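Local coordinates for protein dTDP-4-dehydrorhamnose reductase (Sulfolobus tokodaii, PDB 2GGS) that binds NADPH and probably uses it to reduce dTDP-4-dehydrorhamnose, the last step in making dTDP-L-rhamnose, at residues L194-L199 and K257-D262; Y180-S185 and S248-S253; T173-K178 and E236-I241. One frame throughout, in Å; residues are numbered along the deposited sequence.

Contact 2 is the buried one of the three, close to the bound NADPH; contact 1 is partly buried, and contact 3 lies on the surface, on the other side of the chain's centre from contact 1, about 35 Å from it between centres. Contacts 1 and 2 follow the same two runs of chain: 180-185 leads straight into helix 186-199, and the loop 248-253 runs into helix 253-258. Strand 174-177 of contact 3 comes just before strand 180-181. The chemistry changes with place: a carboxylate gripped by backbone N-H groups beside packed leucines in contact 1, serine hydroxyls, backbone and a water in contact 2, aromatic rings with an arginine in contact 3.

Contact 1: residues L194-L199 and K257-D262; sequences LELLEL and KILSTD
E195 OE1 takes the backbone N-H of S260 on its syn lone pair, the side of the other oxygen, at 2.9 Å from S260 N and nearly straight, with 169° at the hydrogen. The second oxygen, OE2, accepts from the next amide along, T261 N, at 3.2 Å; this donor too comes from the syn side, 15° out of the carboxylate plane. One carboxylate thus holds two consecutive N-H groups, which fixes the rotation of its end and ties down the chain just where it leaves helix 253-258, L259 being the first residue to give up helical angles. Beyond CG the E195 chain is extended (chi2 -168°), which carries CD out towards these amides. T261 fits tightly, its CG2 only 3.1 Å from E195 OE2. Helix 186-199, which carries E195, leads into strand 203-206, the outermost strand on that side of the parallel Rossmann sheet, and its other side packs on helix 11-20 through L197 and L20. L196 and I258 both reach I205 of that outermost strand. Beside the carboxylate the contact turns apolar. L259 puts one methyl, CD2, between two residues of the helix: 3.7 Å from E195 CB and also 3.7 Å from L196 CD2, the two leucine side chains crossing at about a right angle. One turn further on, L199 meets I258 at the more exposed end of the contact, where the side chains cross obliquely and L199 CD1 comes to 3.5 Å from I258 CG2.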
loop_
_atom_site.group_PDB
_atom_site.type_symbol
_atom_site.label_atom_id
_atom_site.label_comp_id
_atom_site.label_asym_id
_atom_site.label_seq_id
_atom_site.Cartn_x
_atom_site.Cartn_y
_atom_site.Cartn_z
ATOM N N LEU A 194 0.348 12.432 4.943
ATOM C CA LEU A 194 -0.069 13.627 5.671
ATOM C C LEU A 194 0.521 14.905 5.048
ATOM O O LEU A 194 -0.197 15.892 4.857
ATOM C CB LEU A 194 0.352 13.562 7.124
ATOM C CG LEU A 194 -0.649 14.095 8.164
ATOM C CD1 LEU A 194 -0.089 14.110 9.568
ATOM C CD2 LEU A 194 -1.207 15.448 7.803
ATOM N N GLU A 195 1.811 14.893 4.754
ATOM C CA GLU A 195 2.440 16.083 4.122
ATOM C C GLU A 195 1.825 16.391 2.766
ATOM O O GLU A 195 1.586 17.558 2.394
ATOM C CB GLU A 195 3.935 15.856 3.920
ATOM C CG GLU A 195 4.818 16.459 4.960
ATOM C CD GLU A 195 6.258 16.445 4.531
ATOM O OE1 GLU A 195 6.669 17.377 3.794
ATOM O OE2 GLU A 195 6.966 15.493 4.922
ATOM N N LEU A 196 1.595 15.341 1.995
ATOM C CA LEU A 196 1.036 15.474 0.660
ATOM C C LEU A 196 -0.350 16.103 0.686
ATOM O O LEU A 196 -0.683 16.920 -0.170
ATOM C CB LEU A 196 0.992 14.112 -0.043
ATOM C CG LEU A 196 2.332 13.675 -0.624
ATOM C CD1 LEU A 196 2.294 12.220 -1.141
ATOM C CD2 LEU A 196 2.775 14.641 -1.713
ATOM N N LEU A 197 -1.154 15.687 1.667
ATOM C CA LEU A 197 -2.523 16.179 1.850
ATOM C C LEU A 197 -2.601 17.677 1.931
ATOM O O LEU A 197 -3.390 18.294 1.200
ATOM C CB LEU A 197 -3.126 15.614 3.138
ATOM C CG LEU A 197 -3.508 14.142 3.079
ATOM C CD1 LEU A 197 -4.546 13.842 4.143
ATOM C CD2 LEU A 197 -4.040 13.792 1.706
ATOM N N GLU A 198 -1.818 18.234 2.861
ATOM C CA GLU A 198 -1.755 19.668 3.079
ATOM C C GLU A 198 -1.515 20.351 1.751
ATOM O O GLU A 198 -2.105 21.387 1.493
ATOM C CB GLU A 198 -0.664 20.085 4.122
ATOM C CG GLU A 198 0.263 18.972 4.678
ATOM C CD GLU A 198 1.768 19.384 4.854
ATOM O OE1 GLU A 198 2.265 19.391 6.024
ATOM O OE2 GLU A 198 2.465 19.657 3.828
ATOM N N LEU A 199 -0.667 19.744 0.909
ATOM C CA LEU A 199 -0.250 20.308 -0.382
ATOM C C LEU A 199 -1.274 20.205 -1.510
ATOM O O LEU A 199 -1.131 20.890 -2.523
ATOM C CB LEU A 199 1.077 19.690 -0.837
ATOM C CG LEU A 199 2.291 19.937 0.061
ATOM C CD1 LEU A 199 3.467 19.118 -0.389
ATOM C CD2 LEU A 199 2.663 21.425 0.142
ATOM N N LYS A 257 11.990 15.447 -3.410
ATOM C CA LYS A 257 12.062 16.924 -3.527
ATOM C C LYS A 257 10.915 17.647 -2.813
ATOM O O LYS A 257 11.116 18.594 -2.081
ATOM C CB LYS A 257 12.141 17.365 -4.984
ATOM C CG LYS A 257 13.334 16.776 -5.716
ATOM C CD LYS A 257 13.357 17.258 -7.159
ATOM C CE LYS A 257 14.556 16.670 -7.909
ATOM N NZ LYS A 257 15.823 17.047 -7.237
ATOM N N ILE A 258 9.696 17.156 -3.001
ATOM C CA ILE A 258 8.493 17.795 -2.470
ATOM C C ILE A 258 8.405 17.749 -0.943
ATOM O O ILE A 258 8.037 18.728 -0.269
ATOM C CB ILE A 258 7.249 17.122 -3.078
ATOM C CG1 ILE A 258 7.134 17.475 -4.554
ATOM C CG2 ILE A 258 5.958 17.500 -2.300
ATOM C CD1 ILE A 258 6.393 16.435 -5.382
ATOM N N LEU A 259 8.724 16.589 -0.385
ATOM C CA LEU A 259 8.470 16.356 1.010
ATOM C C LEU A 259 9.685 16.644 1.880
ATOM O O LEU A 259 10.840 16.384 1.489
ATOM C CB LEU A 259 7.994 14.914 1.201
ATOM C CG LEU A 259 6.766 14.566 0.357
ATOM C CD1 LEU A 259 6.395 13.124 0.599
ATOM C CD2 LEU A 259 5.558 15.476 0.641
ATOM N N SER A 260 9.419 17.165 3.073
ATOM C CA SER A 260 10.510 17.448 4.020
ATOM C C SER A 260 11.051 16.196 4.679
ATOM O O SER A 260 12.280 16.042 4.823
ATOM C CB SER A 260 10.057 18.427 5.091
ATOM O OG SER A 260 9.592 19.597 4.460
ATOM N N THR A 261 10.131 15.310 5.056
ATOM C CA THR A 261 10.423 14.112 5.858
ATOM C C THR A 261 11.174 13.010 5.100
ATOM O O THR A 261 10.899 12.762 3.929
ATOM C CB THR A 261 9.121 13.499 6.444
ATOM O OG1 THR A 261 9.450 12.612 7.527
ATOM C CG2 THR A 261 8.271 12.721 5.358
ATOM N N ASP A 262 12.131 12.371 5.775
ATOM C CA ASP A 262 12.817 11.212 5.207
ATOM C C ASP A 262 11.890 10.010 5.377
ATOM O O ASP A 262 11.891 9.362 6.419
ATOM C CB ASP A 262 14.173 10.947 5.903
ATOM C CG ASP A 262 14.868 9.712 5.380
ATOM O OD1 ASP A 262 14.222 8.906 4.695
ATOM O OD2 ASP A 262 16.095 9.517 5.612
#

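Contact 2: residues Y180-S185 and S248-S253; sequences YYSPIS and SSLDSS
S182 and L250 meet through a hydroxyl: S182 OG accepts the backbone N-H of L250, 3.3 Å from L250 N. The chi1 of S182, 45°, sets OG between its own backbone N and carbonyl carbon, on a CB that already points at 248-253; OG also packs 3.9 Å from L250 CG. S248 holds its hydroxyl in the same rotamer, with chi1 64°, and this brings OG to 3.7 Å from Y181 CB. The strongest polar partner of the S248 hydroxyl is D108 OD2, outside the two segments. A water completes this end, donating to S248 OG at 2.7 Å and to Y180 O at 3.1 Å. That carbonyl also takes the backbone N-H of S248, with Y180 O 3.0 Å from S248 N and the donor tilted 30° from the carbonyl plane, so one oxygen is gripped twice. The Y181 ring turns away from this loop, with P183 CD lying 3.6 Å above its centre and R214 making a cation-pi contact, and the side chain comes within about 6 Å of the bound NADPH. S249 packs its CB against the Y181 carbonyl while its OG bonds to D247 and N117 N. Further on, D251 forms an Asx turn leading into helix 253-258: OD1 accepts from both S253 N and S253 OG. The contact joins strand 180-181 and S182 just after it to the loop before that helix with hydroxyls, amides and a water, and in a buried place this pairing gives polar backbone atoms the partners that solvent would otherwise supply.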
loop_
_atom_site.group_PDB
_atom_site.type_symbol
_atom_site.label_atom_id
_atom_site.label_comp_id
_atom_site.label_asym_id
_atom_site.label_seq_id
_atom_site.Cartn_x
_atom_site.Cartn_y
_atom_site.Cartn_z
ATOM N N TYR A 180 14.192 -7.370 -6.168
ATOM C CA TYR A 180 14.391 -6.059 -5.504
ATOM C C TYR A 180 12.988 -5.529 -5.294
ATOM O O TYR A 180 12.157 -5.626 -6.213
ATOM C CB TYR A 180 15.260 -5.164 -6.325
ATOM C CG TYR A 180 16.643 -5.774 -6.513
ATOM C CD1 TYR A 180 16.850 -6.703 -7.507
ATOM C CD2 TYR A 180 17.712 -5.406 -5.687
ATOM C CE1 TYR A 180 18.068 -7.288 -7.688
ATOM C CE2 TYR A 180 18.998 -5.994 -5.863
ATOM C CZ TYR A 180 19.147 -6.926 -6.879
ATOM O OH TYR A 180 20.375 -7.524 -7.122
ATOM N N TYR A 181 12.755 -4.816 -4.214
ATOM C CA TYR A 181 11.834 -3.701 -4.200
ATOM C C TYR A 181 12.174 -2.518 -3.305
ATOM O O TYR A 181 13.351 -2.308 -3.000
ATOM C CB TYR A 181 10.509 -4.406 -3.713
ATOM C CG TYR A 181 10.482 -4.906 -2.236
ATOM C CD1 TYR A 181 11.639 -5.417 -1.599
ATOM C CD2 TYR A 181 9.286 -4.913 -1.513
ATOM C CE1 TYR A 181 11.623 -5.846 -0.273
ATOM C CE2 TYR A 181 9.241 -5.374 -0.185
ATOM C CZ TYR A 181 10.411 -5.837 0.438
ATOM O OH TYR A 181 10.359 -6.240 1.759
ATOM N N SER A 182 11.166 -1.737 -2.883
ATOM C CA SER A 182 11.442 -0.531 -2.130
ATOM C C SER A 182 10.568 -0.405 -0.844
ATOM O O SER A 182 9.720 0.478 -0.745
ATOM C CB SER A 182 11.273 0.717 -3.033
ATOM O OG SER A 182 10.105 0.617 -3.774
ATOM N N PRO A 183 10.834 -1.265 0.148
ATOM C CA PRO A 183 9.925 -1.367 1.294
ATOM C C PRO A 183 9.895 -0.071 2.114
ATOM O O PRO A 183 10.945 0.542 2.359
ATOM C CB PRO A 183 10.526 -2.517 2.115
ATOM C CG PRO A 183 12.014 -2.529 1.713
ATOM C CD PRO A 183 11.962 -2.219 0.244
ATOM N N ILE A 184 8.702 0.352 2.524
ATOM C CA ILE A 184 8.518 1.499 3.387
ATOM C C ILE A 184 7.669 1.062 4.569
ATOM O O ILE A 184 6.723 0.267 4.395
ATOM C CB ILE A 184 7.852 2.679 2.580
ATOM C CG1 ILE A 184 7.761 3.994 3.389
ATOM C CG2 ILE A 184 6.447 2.213 1.950
ATOM C CD1 ILE A 184 7.332 5.180 2.524
ATOM N N SER A 185 7.989 1.535 5.768
ATOM C CA SER A 185 7.127 1.238 6.926
ATOM C C SER A 185 5.800 1.931 6.772
ATOM O O SER A 185 5.702 3.021 6.187
ATOM C CB SER A 185 7.737 1.652 8.255
ATOM O OG SER A 185 7.955 3.052 8.281
ATOM N N SER A 248 10.875 -4.495 -8.714
ATOM C CA SER A 248 9.747 -3.523 -8.732
ATOM C C SER A 248 10.099 -2.248 -7.954
ATOM O O SER A 248 9.246 -1.422 -7.623
ATOM C CB SER A 248 8.477 -4.209 -8.197
ATOM O OG SER A 248 8.639 -4.567 -6.850
ATOM N N SER A 249 11.399 -2.031 -7.699
ATOM C CA SER A 249 11.766 -0.849 -6.949
ATOM C C SER A 249 11.214 0.391 -7.650
ATOM O O SER A 249 11.101 0.416 -8.896
ATOM C CB SER A 249 13.294 -0.745 -6.795
ATOM O OG SER A 249 13.908 -0.759 -8.053
ATOM N N LEU A 250 10.865 1.399 -6.840
ATOM C CA LEU A 250 10.357 2.685 -7.354
ATOM C C LEU A 250 11.364 3.803 -7.225
ATOM O O LEU A 250 12.128 3.850 -6.269
ATOM C CB LEU A 250 9.082 3.118 -6.613
ATOM C CG LEU A 250 7.959 2.084 -6.657
ATOM C CD1 LEU A 250 6.766 2.793 -5.928
ATOM C CD2 LEU A 250 7.648 1.720 -8.111
ATOM N N ASP A 251 11.332 4.699 -8.201
ATOM C CA ASP A 251 12.086 5.941 -8.140
ATOM C C ASP A 251 11.188 6.996 -7.521
ATOM O O ASP A 251 10.183 7.379 -8.121
ATOM C CB ASP A 251 12.584 6.322 -9.545
ATOM C CG ASP A 251 13.357 7.639 -9.549
ATOM O OD1 ASP A 251 13.380 8.355 -8.536
ATOM O OD2 ASP A 251 13.919 7.979 -10.602
ATOM N N SER A 252 11.490 7.373 -6.282
ATOM C CA SER A 252 10.679 8.354 -5.535
ATOM C C SER A 252 11.349 9.733 -5.544
ATOM O O SER A 252 11.107 10.534 -4.647
ATOM C CB SER A 252 10.402 7.908 -4.080
ATOM O OG SER A 252 9.622 6.699 -4.008
ATOM N N SER A 253 12.173 10.007 -6.564
ATOM C CA SER A 253 12.919 11.296 -6.581
ATOM C C SER A 253 12.010 12.506 -6.497
ATOM O O SER A 253 12.334 13.467 -5.788
ATOM C CB SER A 253 13.853 11.399 -7.795
ATOM O OG SER A 253 14.805 10.339 -7.793
HETATM O O HOH W 1 9.431 -7.119 -6.545
#

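Contact 3: residues T173-K178 and E236-I241; sequences TVFAFK and EVRGWI
E236 and F177 lie side by side, pointing the same way, and E236 OE2 sits at the ring's edge, near its plane, 3.8 Å from F177 CE1. The E236 CB points away from strand 174-177, but a bend at chi2 turns CD back. V237 follows with its CB towards the strand and sets CG2 3.9 Å from F177 CB. R238 then swings down the strand to F175. The guanidinium meets the ring obliquely, the planes 41° apart: F175 CZ lies over one face of the guanidinium, with R238 NH2 3.2 Å from F175 CZ, and R238 NE stands above the ring near its rim. On the opposite face of that ring lies T173 CG2, 3.6 Å above the plane, so F175 is held between a methyl and a cationic group. An alanine at F175 would take away the ring and would probably leave the R238 guanidinium without its apolar partner, free to swing, and T173 CG2 facing a gap. G239, at backbone angles that suit a glycine, lets the chain turn back. W240 returns to the strand: its CZ3 lies over one face of the F177 ring and its CH2 is 3.6 Å from F177 CB, the two ring planes inclined at 52°. V237 CB sits 3.5 Å above the centre of the indole, and R244 makes a cation-pi contact with W240. From V237 to W240 the chain forms a type II beta turn, which lies beside the small parallel sheet of strands 174-177 and 231-234, apart from the seven-stranded Rossmann sheet, in what is probably the substrate-binding part typical of extended short-chain dehydrogenases/reductases.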
loop_
_atom_site.group_PDB
_atom_site.type_symbol
_atom_site.label_atom_id
_atom_site.label_comp_id
_atom_site.label_asym_id
_atom_site.label_seq_id
_atom_site.Cartn_x
_atom_site.Cartn_y
_atom_site.Cartn_z
ATOM N N THR A 173 13.850 -21.659 8.433
ATOM C CA THR A 173 14.473 -21.109 7.242
ATOM C C THR A 173 13.540 -20.128 6.536
ATOM O O THR A 173 12.335 -20.422 6.319
ATOM C CB THR A 173 14.929 -22.217 6.293
ATOM O OG1 THR A 173 15.891 -23.033 6.973
ATOM C CG2 THR A 173 15.550 -21.641 4.999
ATOM N N VAL A 174 14.091 -18.948 6.242
ATOM C CA VAL A 174 13.446 -17.955 5.398
ATOM C C VAL A 174 13.885 -18.156 3.962
ATOM O O VAL A 174 15.082 -18.195 3.663
ATOM C CB VAL A 174 13.822 -16.494 5.830
ATOM C CG1 VAL A 174 13.442 -15.506 4.736
ATOM C CG2 VAL A 174 13.121 -16.120 7.099
ATOM N N PHE A 175 12.915 -18.310 3.066
ATOM C CA PHE A 175 13.190 -18.360 1.639
ATOM C C PHE A 175 12.979 -16.993 0.995
ATOM O O PHE A 175 11.858 -16.506 0.886
ATOM C CB PHE A 175 12.341 -19.466 0.995
ATOM C CG PHE A 175 12.670 -20.824 1.532
ATOM C CD1 PHE A 175 13.777 -21.514 1.042
ATOM C CD2 PHE A 175 11.952 -21.362 2.582
ATOM C CE1 PHE A 175 14.119 -22.752 1.558
ATOM C CE2 PHE A 175 12.286 -22.604 3.113
ATOM C CZ PHE A 175 13.378 -23.295 2.603
ATOM N N ALA A 176 14.073 -16.345 0.624
ATOM C CA ALA A 176 14.002 -14.972 0.166
ATOM C C ALA A 176 14.035 -14.929 -1.336
ATOM O O ALA A 176 15.000 -15.336 -1.979
ATOM C CB ALA A 176 15.136 -14.094 0.784
ATOM N N PHE A 177 12.941 -14.422 -1.905
ATOM C CA PHE A 177 12.853 -14.214 -3.329
ATOM C C PHE A 177 14.051 -13.426 -3.859
ATOM O O PHE A 177 14.392 -12.369 -3.325
ATOM C CB PHE A 177 11.541 -13.477 -3.653
ATOM C CG PHE A 177 11.348 -13.163 -5.113
ATOM C CD1 PHE A 177 11.304 -14.188 -6.070
ATOM C CD2 PHE A 177 11.157 -11.841 -5.539
ATOM C CE1 PHE A 177 11.105 -13.907 -7.431
ATOM C CE2 PHE A 177 10.961 -11.536 -6.907
ATOM C CZ PHE A 177 10.916 -12.584 -7.858
ATOM N N LYS A 178 14.676 -13.952 -4.909
ATOM C CA LYS A 178 15.699 -13.207 -5.645
ATOM C C LYS A 178 15.057 -12.097 -6.463
ATOM O O LYS A 178 14.575 -12.338 -7.574
ATOM C CB LYS A 178 16.524 -14.132 -6.554
ATOM C CG LYS A 178 17.733 -13.456 -7.239
ATOM C CD LYS A 178 18.489 -14.479 -8.107
ATOM C CE LYS A 178 19.436 -13.860 -9.096
ATOM N NZ LYS A 178 19.807 -14.921 -10.088
ATOM N N GLU A 236 12.729 -18.724 -7.244
ATOM C CA GLU A 236 11.294 -18.764 -7.056
ATOM C C GLU A 236 10.978 -19.350 -5.694
ATOM O O GLU A 236 11.617 -20.305 -5.259
ATOM C CB GLU A 236 10.632 -19.569 -8.185
ATOM C CG GLU A 236 10.579 -18.816 -9.519
ATOM C CD GLU A 236 9.849 -17.477 -9.395
ATOM O OE1 GLU A 236 8.907 -17.387 -8.561
ATOM O OE2 GLU A 236 10.217 -16.518 -10.117
ATOM N N VAL A 237 10.011 -18.750 -5.009
ATOM C CA VAL A 237 9.592 -19.211 -3.703
ATOM C C VAL A 237 8.607 -20.363 -3.923
ATOM O O VAL A 237 7.708 -20.274 -4.766
ATOM C CB VAL A 237 8.948 -18.060 -2.884
ATOM C CG1 VAL A 237 8.458 -18.539 -1.530
ATOM C CG2 VAL A 237 9.943 -16.892 -2.725
ATOM N N ARG A 238 8.793 -21.450 -3.182
ATOM C CA ARG A 238 7.892 -22.593 -3.283
ATOM C C ARG A 238 6.607 -22.291 -2.513
ATOM O O ARG A 238 6.632 -21.746 -1.395
ATOM C CB ARG A 238 8.578 -23.876 -2.780
ATOM C CG ARG A 238 8.764 -23.939 -1.257
ATOM C CD ARG A 238 10.102 -24.571 -0.830
ATOM N NE ARG A 238 10.159 -24.802 0.616
ATOM C CZ ARG A 238 11.149 -25.430 1.241
ATOM N NH1 ARG A 238 12.190 -25.888 0.554
ATOM N NH2 ARG A 238 11.104 -25.592 2.563
ATOM N N GLY A 239 5.481 -22.621 -3.129
ATOM C CA GLY A 239 4.193 -22.309 -2.540
ATOM C C GLY A 239 3.516 -21.131 -3.218
ATOM O O GLY A 239 2.288 -21.060 -3.229
ATOM N N TRP A 240 4.311 -20.211 -3.771
ATOM C CA TRP A 240 3.766 -19.051 -4.491
ATOM C C TRP A 240 2.940 -19.482 -5.703
ATOM O O TRP A 240 3.368 -20.344 -6.487
ATOM C CB TRP A 240 4.889 -18.090 -4.922
ATOM C CG TRP A 240 5.296 -17.114 -3.835
ATOM C CD1 TRP A 240 4.834 -17.089 -2.559
ATOM C CD2 TRP A 240 6.270 -16.060 -3.929
ATOM N NE1 TRP A 240 5.435 -16.075 -1.847
ATOM C CE2 TRP A 240 6.320 -15.427 -2.670
ATOM C CE3 TRP A 240 7.099 -15.586 -4.958
ATOM C CZ2 TRP A 240 7.158 -14.325 -2.406
ATOM C CZ3 TRP A 240 7.941 -14.482 -4.693
ATOM C CH2 TRP A 240 7.960 -13.873 -3.429
ATOM N N ILE A 241 1.737 -18.921 -5.821
ATOM C CA ILE A 241 0.905 -19.118 -7.011
ATOM C C ILE A 241 1.233 -18.039 -8.058
ATOM O O ILE A 241 1.493 -18.349 -9.218
ATOM C CB ILE A 241 -0.623 -19.152 -6.680
ATOM C CG1 ILE A 241 -0.982 -20.385 -5.840
ATOM C CG2 ILE A 241 -1.461 -19.164 -7.953
ATOM C CD1 ILE A 241 -1.311 -20.090 -4.400
#